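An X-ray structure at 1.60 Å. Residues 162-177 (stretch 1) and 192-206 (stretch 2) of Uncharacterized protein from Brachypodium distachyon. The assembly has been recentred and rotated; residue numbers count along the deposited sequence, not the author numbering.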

# COMPACT_ATOMS: atom_id res chain seq x y z
N VAL A 162 4.72 -3.89 -16.56
CA VAL A 162 3.82 -3.06 -15.78
C VAL A 162 4.52 -1.92 -15.06
O VAL A 162 3.87 -0.96 -14.68
CB VAL A 162 3.05 -3.89 -14.74
CG1 VAL A 162 2.16 -4.91 -15.43
CG2 VAL A 162 4.02 -4.58 -13.79
N TRP A 163 5.83 -2.03 -14.89
CA TRP A 163 6.54 -1.16 -13.97
C TRP A 163 7.39 -0.10 -14.59
O TRP A 163 7.74 0.87 -13.93
CB TRP A 163 7.41 -1.97 -13.04
CG TRP A 163 6.69 -2.92 -12.14
CD1 TRP A 163 6.65 -4.30 -12.22
CD2 TRP A 163 5.93 -2.59 -10.95
NE1 TRP A 163 5.92 -4.82 -11.20
CE2 TRP A 163 5.46 -3.86 -10.40
CE3 TRP A 163 5.59 -1.42 -10.31
CZ2 TRP A 163 4.68 -3.92 -9.27
CZ3 TRP A 163 4.81 -1.49 -9.16
CH2 TRP A 163 4.37 -2.72 -8.66
N VAL A 164 7.75 -0.26 -15.86
CA VAL A 164 8.67 0.67 -16.53
C VAL A 164 8.18 2.13 -16.54
O VAL A 164 8.99 3.06 -16.50
CB VAL A 164 9.04 0.19 -17.95
CG1 VAL A 164 9.78 1.26 -18.73
CG2 VAL A 164 9.89 -1.07 -17.86
N GLY A 165 6.86 2.32 -16.58
CA GLY A 165 6.28 3.66 -16.59
C GLY A 165 5.81 4.17 -15.23
O GLY A 165 5.14 5.20 -15.15
N GLU A 166 6.16 3.44 -14.17
CA GLU A 166 5.73 3.79 -12.81
C GLU A 166 6.28 5.11 -12.30
O GLU A 166 7.45 5.43 -12.54
CB GLU A 166 6.11 2.67 -11.84
CG GLU A 166 5.45 2.78 -10.47
CD GLU A 166 3.95 2.55 -10.53
OE1 GLU A 166 3.49 1.85 -11.46
OE2 GLU A 166 3.24 3.07 -9.65
N ASP A 167 5.44 5.87 -11.59
CA ASP A 167 5.87 7.11 -10.95
C ASP A 167 6.85 6.80 -9.81
O ASP A 167 6.44 6.47 -8.69
CB ASP A 167 4.67 7.92 -10.45
CG ASP A 167 5.07 9.27 -9.84
OD1 ASP A 167 6.17 9.38 -9.27
OD2 ASP A 167 4.27 10.22 -9.93
N VAL A 168 8.14 6.93 -10.11
CA VAL A 168 9.21 6.59 -9.17
C VAL A 168 9.10 7.35 -7.85
O VAL A 168 9.37 6.79 -6.79
CB VAL A 168 10.60 6.80 -9.80
CG1 VAL A 168 11.70 6.74 -8.74
CG2 VAL A 168 10.84 5.76 -10.89
N TYR A 169 8.70 8.62 -7.92
CA TYR A 169 8.56 9.43 -6.71
C TYR A 169 7.52 8.82 -5.76
O TYR A 169 7.78 8.66 -4.57
CB TYR A 169 8.20 10.88 -7.05
CG TYR A 169 7.84 11.71 -5.85
CD1 TYR A 169 8.83 12.32 -5.08
CD2 TYR A 169 6.51 11.90 -5.48
CE1 TYR A 169 8.51 13.09 -3.97
CE2 TYR A 169 6.18 12.66 -4.37
CZ TYR A 169 7.18 13.25 -3.63
OH TYR A 169 6.85 14.01 -2.53
N LYS A 170 6.36 8.48 -6.30
CA LYS A 170 5.30 7.87 -5.49
C LYS A 170 5.69 6.47 -5.04
O LYS A 170 5.41 6.08 -3.90
CB LYS A 170 3.99 7.85 -6.27
CG LYS A 170 3.39 9.22 -6.49
CD LYS A 170 2.17 9.15 -7.39
CE LYS A 170 1.13 10.16 -6.97
NZ LYS A 170 -0.06 10.10 -7.87
N LEU A 171 6.34 5.71 -5.91
CA LEU A 171 6.82 4.38 -5.53
C LEU A 171 7.82 4.48 -4.39
O LEU A 171 7.81 3.66 -3.46
CB LEU A 171 7.44 3.67 -6.73
CG LEU A 171 7.77 2.19 -6.51
CD1 LEU A 171 6.50 1.35 -6.43
CD2 LEU A 171 8.69 1.67 -7.61
N THR A 172 8.69 5.49 -4.44
CA THR A 172 9.71 5.66 -3.41
C THR A 172 9.08 6.07 -2.08
O THR A 172 9.55 5.67 -1.01
CB THR A 172 10.80 6.67 -3.84
OG1 THR A 172 11.39 6.23 -5.08
CG2 THR A 172 11.91 6.75 -2.79
N ARG A 173 8.01 6.86 -2.15
CA ARG A 173 7.25 7.25 -0.97
C ARG A 173 6.69 6.03 -0.24
O ARG A 173 6.77 5.96 0.99
CB ARG A 173 6.09 8.18 -1.33
CG ARG A 173 6.49 9.62 -1.58
CD ARG A 173 5.31 10.57 -1.52
NE ARG A 173 4.80 10.76 -0.16
CZ ARG A 173 5.39 11.51 0.77
NH1 ARG A 173 6.53 12.14 0.51
NH2 ARG A 173 4.84 11.62 1.97
N LEU A 174 6.14 5.09 -1.00
CA LEU A 174 5.64 3.85 -0.42
C LEU A 174 6.77 3.05 0.23
O LEU A 174 6.63 2.54 1.35
CB LEU A 174 4.91 3.01 -1.47
CG LEU A 174 4.48 1.60 -1.04
CD1 LEU A 174 3.55 1.63 0.17
CD2 LEU A 174 3.82 0.88 -2.20
N VAL A 175 7.90 2.95 -0.47
CA VAL A 175 9.04 2.18 0.04
C VAL A 175 9.61 2.83 1.31
O VAL A 175 9.93 2.15 2.28
CB VAL A 175 10.13 1.98 -1.04
CG1 VAL A 175 11.41 1.47 -0.41
CG2 VAL A 175 9.64 1.03 -2.13
N ARG A 176 9.73 4.16 1.30
CA ARG A 176 10.13 4.93 2.48
C ARG A 176 9.21 4.64 3.66
O ARG A 176 9.66 4.43 4.80
CB ARG A 176 10.03 6.43 2.19
CG ARG A 176 11.33 7.19 2.01
CD ARG A 176 11.02 8.66 1.74
NE ARG A 176 10.83 9.45 2.96
CZ ARG A 176 10.55 10.75 2.98
NH1 ARG A 176 10.41 11.43 1.84
NH2 ARG A 176 10.40 11.39 4.13
N ALA A 177 7.91 4.65 3.39
CA ALA A 177 6.92 4.45 4.45
C ALA A 177 7.05 3.04 5.02
O ALA A 177 7.01 2.86 6.23
CB ALA A 177 5.51 4.71 3.94
N GLU A 192 11.98 -5.21 -5.30
CA GLU A 192 12.34 -6.29 -6.21
C GLU A 192 11.44 -6.34 -7.44
O GLU A 192 11.94 -6.40 -8.57
CB GLU A 192 12.32 -7.64 -5.49
CG GLU A 192 12.55 -8.82 -6.41
CD GLU A 192 12.46 -10.14 -5.69
OE1 GLU A 192 13.45 -10.90 -5.70
OE2 GLU A 192 11.39 -10.42 -5.10
N ALA A 193 10.13 -6.30 -7.23
CA ALA A 193 9.18 -6.39 -8.34
C ALA A 193 9.29 -5.21 -9.31
O ALA A 193 9.35 -5.41 -10.52
CB ALA A 193 7.75 -6.53 -7.83
N ALA A 194 9.36 -3.99 -8.77
CA ALA A 194 9.36 -2.79 -9.60
C ALA A 194 10.74 -2.43 -10.16
O ALA A 194 10.90 -2.22 -11.36
CB ALA A 194 8.77 -1.61 -8.84
N VAL A 195 11.73 -2.37 -9.27
CA VAL A 195 13.07 -1.90 -9.63
C VAL A 195 13.94 -2.98 -10.27
O VAL A 195 14.41 -2.82 -11.39
CB VAL A 195 13.80 -1.28 -8.42
CG1 VAL A 195 15.26 -0.99 -8.76
CG2 VAL A 195 13.10 -0.01 -7.95
N ARG A 196 14.16 -4.08 -9.55
CA ARG A 196 15.03 -5.14 -10.04
C ARG A 196 14.44 -5.87 -11.24
O ARG A 196 15.04 -5.87 -12.32
CB ARG A 196 15.36 -6.13 -8.92
CG ARG A 196 16.32 -5.55 -7.89
CD ARG A 196 16.35 -6.36 -6.60
NE ARG A 196 16.98 -7.67 -6.73
CZ ARG A 196 18.30 -7.88 -6.83
NH1 ARG A 196 19.15 -6.87 -6.86
NH2 ARG A 196 18.76 -9.12 -6.93
N LYS A 197 13.26 -6.46 -11.05
CA LYS A 197 12.62 -7.29 -12.07
C LYS A 197 11.80 -6.50 -13.10
O LYS A 197 11.77 -6.86 -14.27
CB LYS A 197 11.73 -8.34 -11.41
CG LYS A 197 12.45 -9.58 -10.93
CD LYS A 197 11.46 -10.50 -10.24
CE LYS A 197 11.75 -11.97 -10.54
NZ LYS A 197 12.51 -12.67 -9.47
N GLY A 198 11.14 -5.44 -12.65
CA GLY A 198 10.27 -4.66 -13.52
C GLY A 198 11.02 -3.60 -14.30
O GLY A 198 10.41 -2.78 -15.00
N GLY A 199 12.34 -3.62 -14.18
CA GLY A 199 13.20 -2.70 -14.91
C GLY A 199 12.79 -1.25 -14.77
O GLY A 199 12.93 -0.47 -15.71
N CYS A 200 12.27 -0.88 -13.60
CA CYS A 200 11.94 0.51 -13.33
C CYS A 200 13.23 1.26 -12.99
O CYS A 200 13.85 1.00 -11.96
CB CYS A 200 10.93 0.61 -12.18
SG CYS A 200 10.26 2.26 -11.87
N GLU A 201 13.64 2.17 -13.87
CA GLU A 201 14.87 2.94 -13.65
C GLU A 201 14.69 3.93 -12.50
O GLU A 201 13.85 4.82 -12.56
CB GLU A 201 15.33 3.67 -14.92
CG GLU A 201 16.58 3.09 -15.58
CD GLU A 201 17.82 3.96 -15.43
OE1 GLU A 201 17.68 5.16 -15.11
OE2 GLU A 201 18.94 3.45 -15.65
N VAL A 202 15.47 3.74 -11.45
CA VAL A 202 15.29 4.48 -10.20
C VAL A 202 16.52 5.33 -9.86
O VAL A 202 17.55 5.24 -10.53
CB VAL A 202 14.92 3.51 -9.06
CG1 VAL A 202 16.17 2.91 -8.43
CG2 VAL A 202 14.03 4.20 -8.03
N ASP A 203 16.41 6.14 -8.81
CA ASP A 203 17.46 7.10 -8.44
C ASP A 203 18.38 6.55 -7.36
O ASP A 203 18.14 5.48 -6.80
CB ASP A 203 16.81 8.42 -7.97
CG ASP A 203 17.83 9.45 -7.49
OD1 ASP A 203 18.80 9.73 -8.23
OD2 ASP A 203 17.66 9.97 -6.37
N GLU A 204 19.45 7.30 -7.06
CA GLU A 204 20.33 6.97 -5.94
C GLU A 204 19.54 6.92 -4.64
O GLU A 204 19.80 6.06 -3.79
CB GLU A 204 21.45 8.00 -5.81
CG GLU A 204 22.34 7.80 -4.59
CD GLU A 204 23.52 8.75 -4.54
OE1 GLU A 204 23.41 9.88 -5.07
OE2 GLU A 204 24.56 8.38 -3.96
N TYR A 205 18.59 7.84 -4.50
CA TYR A 205 17.75 7.90 -3.31
C TYR A 205 17.03 6.58 -3.00
O TYR A 205 17.01 6.15 -1.85
CB TYR A 205 16.75 9.06 -3.39
CG TYR A 205 15.91 9.24 -2.16
CD1 TYR A 205 16.50 9.36 -0.90
CD2 TYR A 205 14.52 9.30 -2.24
CE1 TYR A 205 15.73 9.53 0.24
CE2 TYR A 205 13.74 9.48 -1.11
CZ TYR A 205 14.35 9.59 0.12
OH TYR A 205 13.59 9.76 1.24
N MET A 206 16.43 5.94 -4.00
CA MET A 206 15.77 4.66 -3.77
C MET A 206 16.76 3.62 -3.22
O MET A 206 16.43 2.87 -2.30
CB MET A 206 15.12 4.13 -5.04
CG MET A 206 14.57 2.71 -4.93
SD MET A 206 13.20 2.55 -3.77
CE MET A 206 11.81 2.82 -4.86
O HOH W 1 7.88 -3.87 -15.80
O HOH W 2 12.07 2.90 -16.07

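No clear direct hydrogen bond joins these two stretches; the clear polar links between them run through water. Water 1 accepts from W163 N and donates to G198 O, its oxygen (water 1 O) lying 2.9 Å from W163 N and 2.9 Å from G198 O. Water 2 donates to V164 O and accepts from E201 N, with water 2 O 3.1 Å from V164 O and 2.8 Å from E201 N. Each water thus pairs a backbone group of one stretch with a complementary group of the other, where the loops run close: the CA atoms of V164 and C200 lie 4.6 Å apart.

The two stretches bury 736 Å² together, and the side-chain contacts are largely apolar. W163 has the largest area covered by the other stretch, 91 Å². Its indole lies against A193 and A194 of the 192-197 helix, whose wider pi-type turn is marked by the bond from K197 N to E192 O (2.8 Å). A194 CA sits 3.8 Å from the centroid of the five-membered ring of W163, almost along the ring normal, a CH-pi contact, and A194 CB lies 3.5 Å from W163 CE3 over the same face. A methyl side chain suits this place because it lets the flat ring come close to the helix backbone. G198 follows the same logic: a CB there would point toward W163 and fall about 2.6 Å from its CD1, a clash that glycine avoids. At G199 the positive phi by itself favours glycine.

Stretch 1 then turns into its helix, which keeps running beside stretch 2. A type I turn from W163 to E166, closed by E166 N to W163 O (3.0 Å), leads to D167, whose OD1 caps the new helix by accepting from K170 N at 3.1 Å. D203 does the same job in stretch 2, with its OD2 accepting from Y205 N at 3.0 Å. Aspartate suits both sites, since its short carboxylate can fold over to a free amide in the first turn.

From the helix of stretch 1, V168, L171, T172 and V175 point toward stretch 2. V168 CG2 lies 3.7 Å from C200 SG, and V168 CG1 lies 3.5 Å from V202 CG2; valine and the thiol of cysteine are nonpolar enough to fill this contact. L171, also nonpolar, is long enough for its CD2 to meet A194 CB at 3.5 Å, the methyl that also touches W163. The flexible M206 brings its CE among the helix side chains, 3.9 Å from V175 CG2 and 3.4 Å from T172 OG1. T172 can occupy this buried site because its hydroxyl donates to V168 O (OG1 to O, 2.7 Å), satisfying its proton within the helix, while its CG2 packs 3.7 Å from Y205 CE2.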